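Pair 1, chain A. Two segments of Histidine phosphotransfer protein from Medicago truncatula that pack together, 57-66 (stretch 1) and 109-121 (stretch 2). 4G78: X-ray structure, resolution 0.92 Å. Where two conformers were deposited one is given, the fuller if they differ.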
# COMPACT_ATOMS: atom_id res chain seq x y z
N LEU A 57 -6.80 -5.14 9.12
CA LEU A 57 -5.69 -5.31 9.96
C LEU A 57 -5.38 -4.06 10.77
O LEU A 57 -5.12 -4.09 11.98
CB LEU A 57 -4.49 -5.85 9.16
CG LEU A 57 -3.26 -6.16 9.92
CD1 LEU A 57 -2.43 -7.16 9.13
CD2 LEU A 57 -2.41 -4.94 10.18
N LEU A 58 -5.37 -2.89 10.10
CA LEU A 58 -5.12 -1.65 10.79
C LEU A 58 -6.18 -1.42 11.85
O LEU A 58 -5.82 -0.90 12.97
CB LEU A 58 -5.14 -0.46 9.80
CG LEU A 58 -3.93 -0.42 8.88
CD1 LEU A 58 -3.88 0.75 7.93
CD2 LEU A 58 -2.70 -0.20 9.70
N ASN A 59 -7.43 -1.70 11.57
CA ASN A 59 -8.49 -1.53 12.60
C ASN A 59 -8.21 -2.47 13.77
O ASN A 59 -8.35 -2.08 14.95
CB ASN A 59 -9.83 -1.77 11.98
CG ASN A 59 -10.32 -0.69 11.07
OD1 ASN A 59 -11.25 -1.02 10.23
ND2 ASN A 59 -9.68 0.50 11.25
N ASN A 60 -7.77 -3.71 13.48
CA ASN A 60 -7.42 -4.62 14.57
C ASN A 60 -6.31 -4.14 15.39
O ASN A 60 -6.30 -4.27 16.64
CB ASN A 60 -7.12 -6.03 14.00
CG ASN A 60 -8.36 -6.74 13.55
OD1 ASN A 60 -9.38 -6.55 14.15
ND2 ASN A 60 -8.42 -7.64 12.64
N MET A 61 -5.28 -3.54 14.78
CA MET A 61 -4.16 -3.03 15.51
C MET A 61 -4.57 -1.84 16.40
O MET A 61 -4.14 -1.72 17.56
CB MET A 61 -3.01 -2.50 14.61
CG MET A 61 -2.27 -3.63 13.95
SD MET A 61 -0.98 -3.15 12.82
CE MET A 61 0.36 -3.10 14.02
N SER A 62 -5.39 -0.96 15.87
CA SER A 62 -5.88 0.18 16.64
C SER A 62 -6.60 -0.29 17.88
O SER A 62 -6.38 0.20 19.00
CB SER A 62 -6.80 0.95 15.70
OG SER A 62 -7.16 2.16 16.40
N ARG A 63 -7.52 -1.23 17.73
CA ARG A 63 -8.24 -1.75 18.85
C ARG A 63 -7.33 -2.43 19.84
O ARG A 63 -7.47 -2.26 21.07
CB ARG A 63 -9.38 -2.67 18.40
CG ARG A 63 -10.44 -2.01 17.57
CD ARG A 63 -11.21 -0.93 18.27
NE ARG A 63 -10.56 0.35 18.28
CZ ARG A 63 -10.21 1.08 17.24
NH1 ARG A 63 -9.51 2.19 17.40
NH2 ARG A 63 -10.55 0.69 16.01
N ALA A 64 -6.37 -3.18 19.35
CA ALA A 64 -5.44 -3.85 20.24
C ALA A 64 -4.71 -2.92 21.11
O ALA A 64 -4.44 -3.19 22.31
CB ALA A 64 -4.45 -4.74 19.46
N LEU A 65 -4.24 -1.75 20.58
CA LEU A 65 -3.48 -0.79 21.34
C LEU A 65 -4.30 -0.11 22.41
O LEU A 65 -3.70 0.48 23.35
CB LEU A 65 -2.86 0.27 20.46
CG LEU A 65 -1.67 -0.26 19.72
CD1 LEU A 65 -1.07 0.99 18.97
CD2 LEU A 65 -0.58 -0.76 20.58
N GLU A 66 -5.61 -0.14 22.32
CA GLU A 66 -6.53 0.44 23.30
C GLU A 66 -6.89 -0.46 24.41
O GLU A 66 -7.53 -0.02 25.37
CB GLU A 66 -7.90 0.83 22.65
CG GLU A 66 -7.77 1.81 21.60
CD GLU A 66 -8.97 2.06 20.77
OE1 GLU A 66 -9.98 1.24 20.60
OE2 GLU A 66 -8.97 3.15 20.18
N ASN A 109 6.64 -1.33 24.92
CA ASN A 109 6.59 0.13 24.89
C ASN A 109 5.37 0.59 24.08
O ASN A 109 5.37 0.61 22.83
CB ASN A 109 7.82 0.70 24.27
CG ASN A 109 8.06 2.19 24.11
OD1 ASN A 109 7.16 3.09 24.09
ND2 ASN A 109 9.34 2.60 23.96
N LEU A 110 4.43 1.05 24.76
CA LEU A 110 3.20 1.48 24.13
C LEU A 110 3.23 2.83 23.42
O LEU A 110 2.85 2.95 22.24
CB LEU A 110 2.07 1.61 25.13
CG LEU A 110 0.68 2.12 24.71
CD1 LEU A 110 -0.04 1.27 23.72
CD2 LEU A 110 -0.07 2.75 25.82
N GLU A 111 3.88 3.76 23.93
CA GLU A 111 4.00 5.02 23.17
C GLU A 111 4.77 4.86 21.87
O GLU A 111 4.38 5.44 20.87
CB GLU A 111 4.48 6.10 24.15
CG GLU A 111 3.55 6.33 25.33
CD GLU A 111 3.78 7.44 26.30
OE1 GLU A 111 4.06 8.56 25.73
OE2 GLU A 111 3.67 7.41 27.55
N GLY A 112 5.82 4.04 21.83
CA GLY A 112 6.44 3.67 20.55
C GLY A 112 5.52 3.03 19.55
O GLY A 112 5.47 3.31 18.39
N CYS A 113 4.76 2.07 20.07
CA CYS A 113 3.80 1.38 19.23
C CYS A 113 2.76 2.36 18.66
O CYS A 113 2.35 2.22 17.48
CB CYS A 113 3.11 0.22 19.93
SG CYS A 113 4.12 -1.21 20.25
N VAL A 114 2.29 3.30 19.50
CA VAL A 114 1.31 4.29 19.03
C VAL A 114 1.91 5.06 17.93
O VAL A 114 1.27 5.32 16.90
CB VAL A 114 0.90 5.16 20.23
CG1 VAL A 114 0.29 6.44 19.73
CG2 VAL A 114 0.04 4.31 21.21
N ARG A 115 3.18 5.53 18.10
CA ARG A 115 3.83 6.32 17.01
C ARG A 115 3.88 5.50 15.76
O ARG A 115 3.69 6.02 14.64
CB ARG A 115 5.24 6.70 17.50
CG ARG A 115 5.19 7.78 18.63
CD ARG A 115 6.60 8.38 18.74
NE ARG A 115 7.53 7.55 19.42
CZ ARG A 115 7.73 7.36 20.69
NH1 ARG A 115 7.02 7.99 21.62
NH2 ARG A 115 8.69 6.50 21.11
N CYS A 116 4.33 4.24 15.85
CA CYS A 116 4.43 3.36 14.71
C CYS A 116 3.08 3.22 14.00
O CYS A 116 2.97 3.25 12.77
CB CYS A 116 4.97 1.97 15.06
SG CYS A 116 6.64 1.97 15.67
N LEU A 117 2.00 3.03 14.76
CA LEU A 117 0.66 2.91 14.18
C LEU A 117 0.19 4.18 13.48
O LEU A 117 -0.39 4.13 12.38
CB LEU A 117 -0.35 2.43 15.20
CG LEU A 117 -1.78 2.20 14.62
CD1 LEU A 117 -1.73 1.19 13.46
CD2 LEU A 117 -2.74 1.97 15.74
N GLN A 118 0.52 5.33 14.07
CA GLN A 118 0.17 6.57 13.42
C GLN A 118 0.92 6.70 12.06
O GLN A 118 0.27 7.07 11.07
CB GLN A 118 0.49 7.78 14.30
CG GLN A 118 -0.32 7.96 15.55
CD GLN A 118 0.27 8.83 16.65
OE1 GLN A 118 1.45 9.14 16.73
NE2 GLN A 118 -0.68 9.16 17.50
N GLN A 119 2.15 6.34 12.04
CA GLN A 119 2.90 6.39 10.78
C GLN A 119 2.31 5.40 9.79
O GLN A 119 2.26 5.70 8.59
CB GLN A 119 4.34 6.10 11.04
CG GLN A 119 5.09 7.21 11.70
CD GLN A 119 4.91 8.49 10.81
OE1 GLN A 119 5.32 8.49 9.62
NE2 GLN A 119 4.22 9.50 11.40
N LEU A 120 1.97 4.23 10.26
CA LEU A 120 1.42 3.19 9.38
C LEU A 120 0.11 3.63 8.75
O LEU A 120 -0.12 3.49 7.53
CB LEU A 120 1.26 1.90 10.17
CG LEU A 120 0.71 0.72 9.40
CD1 LEU A 120 1.57 0.40 8.19
CD2 LEU A 120 0.58 -0.49 10.30
N GLN A 121 -0.78 4.18 9.57
CA GLN A 121 -2.04 4.65 9.05
C GLN A 121 -1.84 5.76 8.01
O GLN A 121 -2.51 5.77 6.97
CB GLN A 121 -2.82 5.14 10.28
CG GLN A 121 -3.76 4.35 11.02
CD GLN A 121 -4.12 4.75 12.43
OE1 GLN A 121 -4.63 3.94 13.20
NE2 GLN A 121 -3.84 6.00 12.81

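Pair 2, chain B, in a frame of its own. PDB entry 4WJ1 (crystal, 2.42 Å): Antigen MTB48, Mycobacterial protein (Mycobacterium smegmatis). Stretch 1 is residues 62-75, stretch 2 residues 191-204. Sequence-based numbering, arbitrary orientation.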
# COMPACT_ATOMS: atom_id res chain seq x y z
N ALA B 62 -1.58 -6.57 -6.56
CA ALA B 62 -1.06 -6.59 -7.93
C ALA B 62 0.45 -6.81 -7.88
O ALA B 62 1.00 -7.57 -8.68
CB ALA B 62 -1.39 -5.30 -8.65
N GLY B 63 1.10 -6.19 -6.90
CA GLY B 63 2.52 -6.35 -6.66
C GLY B 63 2.89 -7.81 -6.45
O GLY B 63 3.82 -8.32 -7.07
N ASP B 64 2.14 -8.47 -5.57
CA ASP B 64 2.31 -9.91 -5.35
C ASP B 64 2.28 -10.70 -6.65
O ASP B 64 3.06 -11.62 -6.84
CB ASP B 64 1.23 -10.44 -4.42
CG ASP B 64 1.37 -9.92 -2.98
OD1 ASP B 64 2.47 -9.45 -2.61
OD2 ASP B 64 0.38 -10.01 -2.21
N ARG B 65 1.37 -10.33 -7.55
CA ARG B 65 1.20 -11.03 -8.80
C ARG B 65 2.49 -10.94 -9.59
O ARG B 65 2.99 -11.93 -10.10
CB ARG B 65 0.02 -10.46 -9.59
CG ARG B 65 -0.08 -10.99 -11.01
CD ARG B 65 -0.08 -12.51 -11.01
NE ARG B 65 -1.30 -13.07 -10.42
CZ ARG B 65 -2.49 -13.05 -11.01
NH1 ARG B 65 -2.64 -12.51 -12.21
NH2 ARG B 65 -3.54 -13.58 -10.40
N GLU B 66 3.06 -9.74 -9.63
CA GLU B 66 4.30 -9.50 -10.33
C GLU B 66 5.48 -10.31 -9.79
O GLU B 66 6.31 -10.78 -10.56
CB GLU B 66 4.61 -8.02 -10.30
CG GLU B 66 3.58 -7.24 -11.14
CD GLU B 66 3.37 -7.81 -12.57
OE1 GLU B 66 4.30 -8.45 -13.14
OE2 GLU B 66 2.25 -7.62 -13.12
N GLY B 67 5.53 -10.49 -8.48
CA GLY B 67 6.60 -11.26 -7.88
C GLY B 67 6.49 -12.67 -8.39
O GLY B 67 7.48 -13.29 -8.76
N GLU B 68 5.26 -13.17 -8.43
CA GLU B 68 5.00 -14.52 -8.93
C GLU B 68 5.31 -14.64 -10.41
O GLU B 68 5.70 -15.71 -10.86
CB GLU B 68 3.55 -14.90 -8.66
CG GLU B 68 3.21 -14.97 -7.19
CD GLU B 68 1.72 -14.91 -6.94
OE1 GLU B 68 1.33 -14.58 -5.79
OE2 GLU B 68 0.95 -15.18 -7.89
N ARG B 69 5.13 -13.56 -11.16
CA ARG B 69 5.39 -13.59 -12.59
C ARG B 69 6.89 -13.65 -12.86
O ARG B 69 7.34 -14.41 -13.73
CB ARG B 69 4.77 -12.38 -13.29
CG ARG B 69 3.26 -12.36 -13.19
CD ARG B 69 2.64 -11.26 -14.03
NE ARG B 69 2.86 -11.51 -15.44
CZ ARG B 69 3.72 -10.84 -16.20
NH1 ARG B 69 4.43 -9.84 -15.67
NH2 ARG B 69 3.86 -11.15 -17.48
N ILE B 70 7.67 -12.88 -12.11
CA ILE B 70 9.11 -12.93 -12.21
C ILE B 70 9.60 -14.34 -11.86
O ILE B 70 10.46 -14.88 -12.55
CB ILE B 70 9.80 -11.91 -11.30
CG1 ILE B 70 9.44 -10.49 -11.74
CG2 ILE B 70 11.31 -12.12 -11.29
CD1 ILE B 70 10.24 -9.43 -11.05
N ALA B 71 9.02 -14.93 -10.83
CA ALA B 71 9.38 -16.30 -10.45
C ALA B 71 9.13 -17.25 -11.60
O ALA B 71 9.95 -18.11 -11.90
CB ALA B 71 8.59 -16.76 -9.23
N ALA B 72 7.98 -17.09 -12.24
CA ALA B 72 7.59 -18.00 -13.29
C ALA B 72 8.50 -17.81 -14.51
O ALA B 72 8.86 -18.78 -15.17
CB ALA B 72 6.13 -17.78 -13.66
N ALA B 73 8.86 -16.56 -14.77
CA ALA B 73 9.74 -16.23 -15.88
C ALA B 73 11.10 -16.86 -15.64
O ALA B 73 11.70 -17.43 -16.55
CB ALA B 73 9.86 -14.74 -16.03
N ILE B 74 11.57 -16.78 -14.40
CA ILE B 74 12.84 -17.38 -14.03
C ILE B 74 12.77 -18.89 -14.22
O ILE B 74 13.68 -19.49 -14.79
CB ILE B 74 13.21 -17.04 -12.58
CG1 ILE B 74 13.73 -15.60 -12.50
CG2 ILE B 74 14.26 -17.96 -12.04
CD1 ILE B 74 13.77 -15.03 -11.08
N ARG B 75 11.68 -19.50 -13.79
CA ARG B 75 11.53 -20.94 -13.98
C ARG B 75 11.40 -21.33 -15.45
O ARG B 75 11.78 -22.43 -15.83
CB ARG B 75 10.33 -21.46 -13.21
CG ARG B 75 10.50 -21.26 -11.71
CD ARG B 75 9.70 -22.24 -10.92
NE ARG B 75 10.09 -22.15 -9.53
CZ ARG B 75 9.44 -21.43 -8.62
NH1 ARG B 75 8.35 -20.76 -8.95
NH2 ARG B 75 9.89 -21.41 -7.38
N THR B 191 18.29 -8.77 -18.10
CA THR B 191 16.92 -8.31 -18.26
C THR B 191 16.12 -8.60 -16.99
O THR B 191 15.36 -7.76 -16.51
CB THR B 191 16.22 -8.99 -19.46
OG1 THR B 191 16.89 -8.61 -20.67
CG2 THR B 191 14.76 -8.57 -19.55
N CYS B 192 16.31 -9.79 -16.46
CA CYS B 192 15.57 -10.22 -15.30
C CYS B 192 16.00 -9.43 -14.06
O CYS B 192 15.15 -9.01 -13.26
CB CYS B 192 15.75 -11.72 -15.08
SG CYS B 192 14.63 -12.38 -13.84
N ALA B 193 17.30 -9.22 -13.92
CA ALA B 193 17.84 -8.40 -12.84
C ALA B 193 17.23 -7.00 -12.89
O ALA B 193 16.90 -6.41 -11.86
CB ALA B 193 19.34 -8.33 -12.92
N GLU B 194 17.07 -6.49 -14.10
CA GLU B 194 16.46 -5.19 -14.30
C GLU B 194 15.00 -5.17 -13.85
O GLU B 194 14.54 -4.22 -13.21
CB GLU B 194 16.58 -4.78 -15.78
CG GLU B 194 16.13 -3.36 -16.06
CD GLU B 194 16.88 -2.32 -15.25
OE1 GLU B 194 18.05 -2.58 -14.86
OE2 GLU B 194 16.31 -1.24 -14.99
N ALA B 195 14.27 -6.24 -14.17
CA ALA B 195 12.87 -6.34 -13.84
C ALA B 195 12.74 -6.40 -12.33
O ALA B 195 11.87 -5.76 -11.73
CB ALA B 195 12.25 -7.58 -14.49
N GLN B 196 13.65 -7.14 -11.73
CA GLN B 196 13.68 -7.29 -10.29
C GLN B 196 13.99 -5.97 -9.63
O GLN B 196 13.38 -5.62 -8.62
CB GLN B 196 14.71 -8.32 -9.90
CG GLN B 196 14.31 -9.73 -10.23
CD GLN B 196 15.42 -10.70 -9.90
OE1 GLN B 196 16.11 -10.52 -8.91
NE2 GLN B 196 15.61 -11.71 -10.75
N ARG B 197 14.92 -5.22 -10.19
CA ARG B 197 15.25 -3.92 -9.63
C ARG B 197 14.03 -3.02 -9.66
O ARG B 197 13.79 -2.25 -8.74
CB ARG B 197 16.40 -3.28 -10.39
CG ARG B 197 16.89 -2.00 -9.74
CD ARG B 197 17.67 -1.12 -10.73
NE ARG B 197 16.88 -0.78 -11.92
CZ ARG B 197 15.83 0.04 -11.93
NH1 ARG B 197 15.40 0.62 -10.80
NH2 ARG B 197 15.21 0.28 -13.07
N ARG B 198 13.24 -3.12 -10.72
CA ARG B 198 12.04 -2.31 -10.82
C ARG B 198 11.06 -2.69 -9.74
O ARG B 198 10.51 -1.81 -9.07
CB ARG B 198 11.38 -2.47 -12.19
CG ARG B 198 12.19 -1.86 -13.31
CD ARG B 198 11.36 -1.70 -14.57
NE ARG B 198 12.22 -1.43 -15.72
CZ ARG B 198 12.64 -2.38 -16.54
NH1 ARG B 198 12.24 -3.64 -16.33
NH2 ARG B 198 13.43 -2.08 -17.57
N LEU B 199 10.85 -3.99 -9.56
CA LEU B 199 9.84 -4.48 -8.63
C LEU B 199 10.29 -4.20 -7.20
O LEU B 199 9.50 -3.75 -6.36
CB LEU B 199 9.59 -5.96 -8.84
CG LEU B 199 8.56 -6.53 -7.87
CD1 LEU B 199 7.27 -5.73 -7.92
CD2 LEU B 199 8.29 -8.02 -8.16
N SER B 200 11.57 -4.46 -6.95
CA SER B 200 12.19 -4.16 -5.67
C SER B 200 12.09 -2.67 -5.32
O SER B 200 11.77 -2.30 -4.20
CB SER B 200 13.65 -4.59 -5.69
OG SER B 200 14.41 -3.83 -4.78
N THR B 201 12.35 -1.81 -6.29
CA THR B 201 12.29 -0.38 -6.04
C THR B 201 10.85 0.06 -5.81
O THR B 201 10.59 0.98 -5.05
CB THR B 201 12.92 0.37 -7.21
OG1 THR B 201 14.33 0.33 -7.03
CG2 THR B 201 12.49 1.82 -7.27
N TRP B 202 9.93 -0.62 -6.47
CA TRP B 202 8.53 -0.25 -6.39
C TRP B 202 7.98 -0.59 -5.00
O TRP B 202 7.21 0.16 -4.42
CB TRP B 202 7.75 -0.95 -7.48
CG TRP B 202 6.28 -0.76 -7.40
CD1 TRP B 202 5.55 0.24 -7.95
CD2 TRP B 202 5.35 -1.64 -6.76
NE1 TRP B 202 4.21 0.06 -7.67
CE2 TRP B 202 4.06 -1.09 -6.94
CE3 TRP B 202 5.48 -2.83 -6.03
CZ2 TRP B 202 2.92 -1.69 -6.44
CZ3 TRP B 202 4.34 -3.43 -5.53
CH2 TRP B 202 3.07 -2.86 -5.74
N TRP B 203 8.39 -1.73 -4.47
CA TRP B 203 7.99 -2.13 -3.14
C TRP B 203 8.44 -1.08 -2.13
O TRP B 203 7.68 -0.71 -1.24
CB TRP B 203 8.55 -3.50 -2.79
CG TRP B 203 7.67 -4.61 -3.25
CD1 TRP B 203 8.02 -5.63 -4.06
CD2 TRP B 203 6.29 -4.82 -2.90
NE1 TRP B 203 6.95 -6.47 -4.26
CE2 TRP B 203 5.88 -6.00 -3.56
CE3 TRP B 203 5.37 -4.13 -2.10
CZ2 TRP B 203 4.58 -6.50 -3.44
CZ3 TRP B 203 4.08 -4.63 -2.00
CH2 TRP B 203 3.70 -5.80 -2.65
N ALA B 204 9.65 -0.58 -2.28
CA ALA B 204 10.13 0.49 -1.42
C ALA B 204 9.27 1.74 -1.57
O ALA B 204 9.00 2.43 -0.59
CB ALA B 204 11.55 0.80 -1.72
O HOH W 1 6.03 -8.80 -5.43

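Pair 1 and pair 2 each bring together two nearly antiparallel helices. The N-to-C directions enclose 158° in pair 1 and 160° in pair 2, the axes approach to 11.0 and 10.9 Å, and the central backbones superpose with an RMSD of 0.2 Å. The buried surfaces are also similar, 448 and 419 Å², and no hydrogen bond runs directly between the helices in either pair.

The centre matches in shape as well as position. A:Leu117 and B:Leu199 coincide, their side-chain centres 0.3 Å apart, and share the t,p rotamer. Each enters a hole on the facing helix: A:Leu117 sits among A:Leu58, A:Met61, A:Ser62 and A:Leu65, and B:Leu199 among the matching B:Gly63, B:Glu66, B:Gly67 and B:Ile70. The reciprocal knobs are A:Leu65 and B:Ile70, both m,t. A:Leu65 CD1 lies 3.8 Å from A:Leu117 CD2, and B:Ile70 CD1 lies 3.8 Å from B:Leu199 CD2, so leucine and isoleucine make the same central contact. Besides the central leucine, the hole around these knobs is lined by A:Leu110, A:Cys113 and A:Val114 in pair 1 and by B:Cys192, B:Ala195 and B:Gln196 in pair 2.

The clearest difference lies at A:Leu58 and B:Gly63. In pair 1 bulk comes from both helices: A:Leu58 points toward its partner, and its CD2 lies 3.3 Å from A:Leu120 CD2, unusually short for two methyl groups, in the one conformer given of the two deposited for A:Leu58. In pair 2 the counterpart of A:Leu120 is B:Trp202, and the indoles of B:Trp202 and B:Trp203 reach in from the second helix to where a side chain on B:Gly63 would begin. B:Trp202 CZ3 is 3.6 Å from B:Gly63 CA, while B:Trp203 CZ2 comes within 3.7 Å of B:Gly63 C. A CB on this glycine would clash with both rings. B:Trp203, matching A:Gln121, starts sideways but brings its end nearer, and a water links the helices there, donating to B:Gly63 O (2.8 Å) and accepting from B:Trp203 NE1 (2.8 Å).

One turn along, A:Ser62 and B:Gly67 both let the central leucine approach the main chain: A:Ser62 CA to A:Leu117 CD2 and B:Gly67 CA to B:Leu199 CD2 are each 3.7 Å. At the neighbouring position, A:Met61 and B:Glu66 make the same contact through CB, 4.1 Å from A:Leu117 CD1 and 4.2 Å from B:Leu199 CD1. A:Met61 goes on to place SD 4.0 Å from A:Leu120 CD2, while the end of B:Glu66 leads away from the second helix, and its OE1 accepts from B:Arg69 NH1 at 2.9 Å within a salt bridge.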